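Local coordinates for beta-N-acetylhexosaminidase (Arthrobacter aurescens, PDB 3RCN), which probably hydrolyses terminal non-reducing N-acetyl-D-hexosamine residues in N-acetyl-beta-D-hexosaminides, at residues T222-D225 / L226-I229; S290-F293 / Y294-L298; Y491-F494 / L495-T499. All blocks are in the same frame, centred on the assembly; numbering follows the deposited sequence.

Contact 1 (T222-D225 / L226-I229); sequences TQDD and LREI
At the edge of the R227 guanidinium, near its plane, sits the D224 carboxylate: NH1 of R227 gives OD1 of D224 a weak hydrogen bond of 3.1 Å within a salt bridge, the two planes turned 57° apart. A water lies in plane at the NH2 end, accepting from R227 NH2 and donating to Q223 OE1, so the amide and the guanidinium are joined indirectly. The other end of the amide, Q223 NE2, is bonded to Q185 and E300. At the N terminus of helix 223-235, T222 and D225 form a capping box. T222 OG1 takes the N-H of D225 at 3.0 Å, and D225 returns the bond through OD1, which accepts from T222 N in a nearly straight line (172°) on its anti side, the donor tilted out of the carboxylate plane. D225 reaches back because CG stands beside its own backbone N (chi1 -67°). Beyond the box the regular backbone bonds begin, L226 N to T222 O the first of them. D225 OD2 comes within 4.6 Å of E228 OE1, a like-charged pair probably eased by R115 of the second subunit, which makes salt bridges to both; K154 also pairs with E228.

Contact 2 (S290-F293 / Y294-L298); sequences SLEF and YRNVL
F293 holds CG anti to its backbone N (chi1 -173°), while Y294 turns CG beside its own N (chi1 -81°), and these two choices swing neighbouring aromatic rings against each other. The result is a T-shaped pair: the edge of F293 points at the face of Y294, the planes 63° apart and the centroids separated by 5.4 Å. CD1 of F293 does the touching, lying over the rim of the tyrosine ring and 3.8 Å from Y294 CD1. The phenylalanine reaches up the helix as well, its CE1 meeting V297 CG2 at 3.9 Å. S290 O lies near the plane of the Y294 ring, at its CD1 edge; the same carbonyl accepts from Y294 N. Outside partners extend the aromatic group, for Y189 stacks on F293 and Y257 meets it at an angle. On another side of helix 288-304, R295 runs out straight from CG to NE and lays one guanidinium face over L291 CB, while its NH2 approaches L291 CD1 (3.9 Å). The leucine is packed in turn against helix 342-357, and L298 meets I310 and L312 of barrel strand 309-313, placing this helix on the outside of the catalytic barrel. E292 and N296 meet with carboxylate and amide planes almost perpendicular, E292 OE2 lying 3.5 Å from N296 ND2, a nitrogen that hydrogen-bonds to Y189 OH. With E292 OE1 6.9 Å from R295 NH1, the opposite charges make no contact. The side chains of this stretch of helix are therefore probably held together mainly by dispersion and by the attraction of ring hydrogens for a pi face, the polar ends of S290 and N296 being bonded to E285 and Y189.

Contact 3 (Y491-F494 / L495-T499); sequences YDEF and LTRLT
E493 and R497 meet on the closely fitted side of the helix, carboxylate and guanidinium planes nearly parallel (6° apart) but slightly offset. The arginine grips side-on, NE to E493 OE2 at 2.9 Å and NH2 to OE1 at 3.1 Å, each oxygen met on its syn side. The bends in both chains, at chi2 of E493 and chi3 of R497 (-72°), fold the two ends together. F494 presents its edge to R497 NH2, near the ring plane and 3.8 Å from its CD1, with ring and guanidinium nearly perpendicular. The E493-R497 pair is an i to i+4 salt bridge near the start of helix 491-508, which lies against helices 428-432 and 474-483: Y432 stacks on F494, and E480 is a second acidic partner of R497 NH2. With R497 cut back to an alanine, E493 and E480 would probably lose the counter-charge they share, and a gap would open beside the F494 ring. Next round the helix, L495 sets CG over one face of the Y491 ring, a CH-pi contact 4.1 Å from the centroid. The solvent side is looser, the hydroxyls of its exposed residues T496 and T499 bonding to backbone carbonyls. T496 OG1 donates to E493 O at 2.7 Å, in the carbonyl plane and on a lone pair, and that oxygen also receives weak bonds from T496 N and R497 N. T499 OG1 instead reaches the carbonyl four residues back, L495 O, from above its plane at 3.0 Å, sharing that acceptor with its own backbone N.

From the N terminus the contacts come in series; each lies within one helix, so none closes a loop, and none nests in or crosses another. Contact 1 starts helix 223-235 and packs against helix 154-166 and, through I304, against the end of helix 288-304. Contact 2 lies earlier on that helix, its nearest atoms about 7 Å from contact 1, so the two are linked through neighbouring barrel helices without touching. Contact 3 begins helix 491-508 on the opposite side of the chain's centre, about 49 Å from contact 2 between centres, where it meets I11 of the N-terminal region. Contact 1 alone touches the second subunit, including E507 of that subunit's helix 491-508.

Contact 1 (T222-D225 / L226-I229)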
loop_
_atom_site.group_PDB
_atom_site.type_symbol
_atom_site.label_atom_id
_atom_site.label_comp_id
_atom_site.label_asym_id
_atom_site.label_seq_id
_atom_site.Cartn_x
_atom_site.Cartn_y
_atom_site.Cartn_z
ATOM N N THR A 222 5.722 -14.998 -2.926
ATOM C CA THR A 222 6.366 -16.188 -2.414
ATOM C C THR A 222 5.264 -16.938 -1.736
ATOM O O THR A 222 4.146 -16.432 -1.624
ATOM C CB THR A 222 7.394 -15.863 -1.326
ATOM O OG1 THR A 222 6.712 -15.284 -0.210
ATOM C CG2 THR A 222 8.470 -14.908 -1.839
ATOM N N GLN A 223 5.580 -18.120 -1.226
ATOM C CA GLN A 223 4.544 -18.946 -0.630
ATOM C C GLN A 223 4.120 -18.318 0.687
ATOM O O GLN A 223 2.941 -18.329 1.043
ATOM C CB GLN A 223 5.017 -20.390 -0.466
ATOM C CG GLN A 223 5.570 -20.973 -1.764
ATOM C CD GLN A 223 5.141 -22.422 -2.020
ATOM O OE1 GLN A 223 4.991 -23.221 -1.090
ATOM N NE2 GLN A 223 4.941 -22.758 -3.289
ATOM N N ASP A 224 5.085 -17.733 1.385
ATOM C CA ASP A 224 4.801 -17.027 2.625
ATOM C C ASP A 224 3.933 -15.794 2.401
ATOM O O ASP A 224 3.110 -15.445 3.247
ATOM C CB ASP A 224 6.090 -16.653 3.326
ATOM C CG ASP A 224 6.616 -17.769 4.190
ATOM O OD1 ASP A 224 5.803 -18.641 4.559
ATOM O OD2 ASP A 224 7.830 -17.767 4.507
ATOM N N ASP A 225 4.116 -15.145 1.254
ATOM C CA ASP A 225 3.312 -13.987 0.891
ATOM C C ASP A 225 1.869 -14.412 0.636
ATOM O O ASP A 225 0.925 -13.741 1.062
ATOM C CB ASP A 225 3.872 -13.302 -0.362
ATOM C CG ASP A 225 5.241 -12.667 -0.138
ATOM O OD1 ASP A 225 5.999 -12.590 -1.130
ATOM O OD2 ASP A 225 5.560 -12.237 1.003
ATOM N N LEU A 226 1.704 -15.526 -0.073
ATOM C CA LEU A 226 0.373 -16.027 -0.367
ATOM C C LEU A 226 -0.312 -16.491 0.902
ATOM O O LEU A 226 -1.477 -16.208 1.119
ATOM C CB LEU A 226 0.438 -17.148 -1.396
ATOM C CG LEU A 226 0.939 -16.648 -2.749
ATOM C CD1 LEU A 226 1.301 -17.800 -3.662
ATOM C CD2 LEU A 226 -0.102 -15.774 -3.378
ATOM N N ARG A 227 0.422 -17.201 1.746
ATOM C CA ARG A 227 -0.124 -17.628 3.022
ATOM C C ARG A 227 -0.701 -16.413 3.736
ATOM O O ARG A 227 -1.866 -16.410 4.127
ATOM C CB ARG A 227 0.959 -18.270 3.883
ATOM C CG ARG A 227 1.434 -19.612 3.401
ATOM C CD ARG A 227 2.073 -20.422 4.542
ATOM N NE ARG A 227 2.441 -21.774 4.113
ATOM C CZ ARG A 227 3.596 -22.084 3.524
ATOM N NH1 ARG A 227 4.505 -21.137 3.300
ATOM N NH2 ARG A 227 3.849 -23.336 3.157
ATOM N N GLU A 228 0.122 -15.379 3.886
ATOM C CA GLU A 228 -0.293 -14.137 4.519
ATOM C C GLU A 228 -1.585 -13.588 3.914
ATOM O O GLU A 228 -2.529 -13.246 4.626
ATOM C CB GLU A 228 0.826 -13.094 4.436
ATOM C CG GLU A 228 0.501 -11.761 5.131
ATOM C CD GLU A 228 1.686 -10.760 5.145
ATOM O OE1 GLU A 228 2.674 -10.960 4.407
ATOM O OE2 GLU A 228 1.630 -9.758 5.898
ATOM N N ILE A 229 -1.633 -13.510 2.595
ATOM C CA ILE A 229 -2.803 -12.972 1.936
ATOM C C ILE A 229 -4.034 -13.809 2.270
ATOM O O ILE A 229 -5.115 -13.250 2.530
ATOM C CB ILE A 229 -2.602 -12.933 0.427
ATOM C CG1 ILE A 229 -1.714 -11.751 0.055
ATOM C CG2 ILE A 229 -3.943 -12.827 -0.271
ATOM C CD1 ILE A 229 -1.092 -11.857 -1.315
HETATM O O HOH W 1 6.478 -23.352 1.437
#

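Contact 2 (S290-F293 / Y294-L298)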
loop_
_atom_site.group_PDB
_atom_site.type_symbol
_atom_site.label_atom_id
_atom_site.label_comp_id
_atom_site.label_asym_id
_atom_site.label_seq_id
_atom_site.Cartn_x
_atom_site.Cartn_y
_atom_site.Cartn_z
ATOM N N SER A 290 2.772 -32.508 -19.508
ATOM C CA SER A 290 1.999 -31.332 -19.084
ATOM C C SER A 290 1.157 -31.683 -17.872
ATOM O O SER A 290 1.169 -30.970 -16.865
ATOM C CB SER A 290 1.036 -30.864 -20.172
ATOM O OG SER A 290 1.673 -30.775 -21.416
ATOM N N LEU A 291 0.410 -32.781 -17.989
ATOM C CA LEU A 291 -0.450 -33.238 -16.908
ATOM C C LEU A 291 0.312 -33.414 -15.604
ATOM O O LEU A 291 -0.148 -32.960 -14.555
ATOM C CB LEU A 291 -1.148 -34.550 -17.283
ATOM C CG LEU A 291 -2.585 -34.358 -17.752
ATOM C CD1 LEU A 291 -3.230 -35.687 -18.053
ATOM C CD2 LEU A 291 -3.366 -33.587 -16.682
ATOM N N GLU A 292 1.468 -34.073 -15.664
ATOM C CA GLU A 292 2.252 -34.302 -14.461
ATOM C C GLU A 292 2.739 -32.964 -13.877
ATOM O O GLU A 292 2.733 -32.751 -12.658
ATOM C CB GLU A 292 3.435 -35.233 -14.746
ATOM C CG GLU A 292 4.309 -35.504 -13.519
ATOM C CD GLU A 292 5.787 -35.676 -13.864
ATOM O OE1 GLU A 292 6.084 -36.160 -14.982
ATOM O OE2 GLU A 292 6.647 -35.323 -13.018
ATOM N N PHE A 293 3.156 -32.068 -14.764
ATOM C CA PHE A 293 3.649 -30.769 -14.357
ATOM C C PHE A 293 2.588 -30.057 -13.531
ATOM O O PHE A 293 2.854 -29.588 -12.426
ATOM C CB PHE A 293 4.002 -29.945 -15.593
ATOM C CG PHE A 293 4.684 -28.653 -15.279
ATOM C CD1 PHE A 293 3.942 -27.505 -15.030
ATOM C CD2 PHE A 293 6.067 -28.577 -15.234
ATOM C CE1 PHE A 293 4.571 -26.307 -14.738
ATOM C CE2 PHE A 293 6.698 -27.380 -14.945
ATOM C CZ PHE A 293 5.946 -26.246 -14.695
ATOM N N TYR A 294 1.375 -30.002 -14.065
ATOM C CA TYR A 294 0.325 -29.231 -13.433
ATOM C C TYR A 294 -0.315 -29.912 -12.228
ATOM O O TYR A 294 -0.970 -29.253 -11.434
ATOM C CB TYR A 294 -0.722 -28.827 -14.456
ATOM C CG TYR A 294 -0.305 -27.620 -15.240
ATOM C CD1 TYR A 294 0.369 -27.754 -16.441
ATOM C CD2 TYR A 294 -0.562 -26.338 -14.765
ATOM C CE1 TYR A 294 0.769 -26.648 -17.161
ATOM C CE2 TYR A 294 -0.164 -25.219 -15.476
ATOM C CZ TYR A 294 0.501 -25.383 -16.672
ATOM O OH TYR A 294 0.896 -24.287 -17.393
ATOM N N ARG A 295 -0.121 -31.217 -12.088
ATOM C CA ARG A 295 -0.534 -31.911 -10.868
ATOM C C ARG A 295 0.415 -31.514 -9.766
ATOM O O ARG A 295 -0.001 -31.286 -8.630
ATOM C CB ARG A 295 -0.477 -33.432 -11.012
ATOM C CG ARG A 295 -1.518 -34.042 -11.902
ATOM C CD ARG A 295 -1.453 -35.558 -11.767
ATOM N NE ARG A 295 -2.402 -36.212 -12.644
ATOM C CZ ARG A 295 -2.050 -36.838 -13.756
ATOM N NH1 ARG A 295 -0.759 -36.896 -14.078
ATOM N NH2 ARG A 295 -2.982 -37.414 -14.529
ATOM N N ASN A 296 1.698 -31.437 -10.111
ATOM C CA ASN A 296 2.706 -30.956 -9.169
ATOM C C ASN A 296 2.471 -29.497 -8.742
ATOM O O ASN A 296 2.648 -29.150 -7.576
ATOM C CB ASN A 296 4.111 -31.160 -9.729
ATOM C CG ASN A 296 4.511 -32.626 -9.755
ATOM O OD1 ASN A 296 4.075 -33.408 -8.913
ATOM N ND2 ASN A 296 5.335 -33.005 -10.723
ATOM N N VAL A 297 2.053 -28.656 -9.683
ATOM C CA VAL A 297 1.706 -27.285 -9.357
ATOM C C VAL A 297 0.494 -27.280 -8.438
ATOM O O VAL A 297 0.472 -26.573 -7.428
ATOM C CB VAL A 297 1.404 -26.455 -10.621
ATOM C CG1 VAL A 297 0.646 -25.200 -10.262
ATOM C CG2 VAL A 297 2.684 -26.120 -11.366
ATOM N N LEU A 298 -0.513 -28.083 -8.764
ATOM C CA LEU A 298 -1.743 -28.027 -7.981
ATOM C C LEU A 298 -1.566 -28.639 -6.594
ATOM O O LEU A 298 -2.377 -28.399 -5.702
ATOM C CB LEU A 298 -2.906 -28.687 -8.711
ATOM C CG LEU A 298 -3.463 -27.977 -9.941
ATOM C CD1 LEU A 298 -4.428 -28.915 -10.662
ATOM C CD2 LEU A 298 -4.139 -26.665 -9.585
#

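Contact 3 (Y491-F494 / L495-T499)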
loop_
_atom_site.group_PDB
_atom_site.type_symbol
_atom_site.label_atom_id
_atom_site.label_comp_id
_atom_site.label_asym_id
_atom_site.label_seq_id
_atom_site.Cartn_x
_atom_site.Cartn_y
_atom_site.Cartn_z
ATOM N N TYR A 491 -31.969 3.919 -7.894
ATOM C CA TYR A 491 -30.651 4.497 -8.146
ATOM C C TYR A 491 -30.485 5.889 -7.553
ATOM O O TYR A 491 -29.445 6.187 -6.968
ATOM C CB TYR A 491 -30.332 4.530 -9.644
ATOM C CG TYR A 491 -29.021 5.206 -9.969
ATOM C CD1 TYR A 491 -27.811 4.651 -9.569
ATOM C CD2 TYR A 491 -28.989 6.401 -10.673
ATOM C CE1 TYR A 491 -26.611 5.261 -9.864
ATOM C CE2 TYR A 491 -27.795 7.020 -10.978
ATOM C CZ TYR A 491 -26.606 6.445 -10.573
ATOM O OH TYR A 491 -25.407 7.064 -10.870
ATOM N N ASP A 492 -31.500 6.736 -7.715
ATOM C CA ASP A 492 -31.426 8.123 -7.256
ATOM C C ASP A 492 -31.243 8.178 -5.750
ATOM O O ASP A 492 -30.519 9.027 -5.231
ATOM C CB ASP A 492 -32.674 8.908 -7.658
ATOM C CG ASP A 492 -32.777 9.110 -9.155
ATOM O OD1 ASP A 492 -31.725 9.248 -9.818
ATOM O OD2 ASP A 492 -33.916 9.122 -9.670
ATOM N N GLU A 493 -31.904 7.263 -5.055
ATOM C CA GLU A 493 -31.786 7.173 -3.610
ATOM C C GLU A 493 -30.372 6.742 -3.235
ATOM O O GLU A 493 -29.746 7.337 -2.355
ATOM C CB GLU A 493 -32.820 6.188 -3.063
ATOM C CG GLU A 493 -32.958 6.197 -1.555
ATOM C CD GLU A 493 -31.885 5.377 -0.854
ATOM O OE1 GLU A 493 -31.649 4.216 -1.277
ATOM O OE2 GLU A 493 -31.288 5.900 0.119
ATOM N N PHE A 494 -29.881 5.706 -3.916
ATOM C CA PHE A 494 -28.524 5.200 -3.729
ATOM C C PHE A 494 -27.470 6.301 -3.851
ATOM O O PHE A 494 -26.527 6.344 -3.064
ATOM C CB PHE A 494 -28.233 4.092 -4.747
ATOM C CG PHE A 494 -26.826 3.554 -4.684
ATOM C CD1 PHE A 494 -26.456 2.650 -3.700
ATOM C CD2 PHE A 494 -25.876 3.946 -5.616
ATOM C CE1 PHE A 494 -25.159 2.156 -3.637
ATOM C CE2 PHE A 494 -24.573 3.457 -5.564
ATOM C CZ PHE A 494 -24.215 2.559 -4.574
ATOM N N LEU A 495 -27.632 7.180 -4.840
ATOM C CA LEU A 495 -26.673 8.257 -5.094
ATOM C C LEU A 495 -26.475 9.152 -3.890
ATOM O O LEU A 495 -25.349 9.511 -3.545
ATOM C CB LEU A 495 -27.136 9.124 -6.257
ATOM C CG LEU A 495 -26.633 8.715 -7.629
ATOM C CD1 LEU A 495 -26.901 9.842 -8.609
ATOM C CD2 LEU A 495 -25.151 8.400 -7.550
ATOM N N THR A 496 -27.588 9.523 -3.270
ATOM C CA THR A 496 -27.569 10.399 -2.112
ATOM C C THR A 496 -26.802 9.758 -0.960
ATOM O O THR A 496 -26.116 10.441 -0.213
ATOM C CB THR A 496 -29.003 10.793 -1.673
ATOM O OG1 THR A 496 -29.623 9.703 -0.978
ATOM C CG2 THR A 496 -29.849 11.162 -2.890
ATOM N N ARG A 497 -26.902 8.446 -0.810
ATOM C CA ARG A 497 -26.072 7.782 0.186
ATOM C C ARG A 497 -24.594 7.741 -0.242
ATOM O O ARG A 497 -23.691 7.929 0.584
ATOM C CB ARG A 497 -26.610 6.392 0.503
ATOM C CG ARG A 497 -27.920 6.449 1.256
ATOM C CD ARG A 497 -28.416 5.066 1.622
ATOM N NE ARG A 497 -28.903 4.339 0.456
ATOM C CZ ARG A 497 -28.544 3.097 0.147
ATOM N NH1 ARG A 497 -27.687 2.449 0.930
ATOM N NH2 ARG A 497 -29.040 2.507 -0.938
ATOM N N LEU A 498 -24.360 7.518 -1.534
ATOM C CA LEU A 498 -23.007 7.416 -2.069
ATOM C C LEU A 498 -22.260 8.725 -1.871
ATOM O O LEU A 498 -21.213 8.777 -1.218
ATOM C CB LEU A 498 -23.046 7.056 -3.558
ATOM C CG LEU A 498 -21.688 6.836 -4.219
ATOM C CD1 LEU A 498 -21.054 5.558 -3.709
ATOM C CD2 LEU A 498 -21.821 6.787 -5.721
ATOM N N THR A 499 -22.830 9.791 -2.418
ATOM C CA THR A 499 -22.231 11.114 -2.331
ATOM C C THR A 499 -22.300 11.671 -0.910
ATOM O O THR A 499 -21.352 12.290 -0.437
ATOM C CB THR A 499 -22.925 12.078 -3.287
ATOM O OG1 THR A 499 -24.285 12.239 -2.876
ATOM C CG2 THR A 499 -22.906 11.516 -4.699
#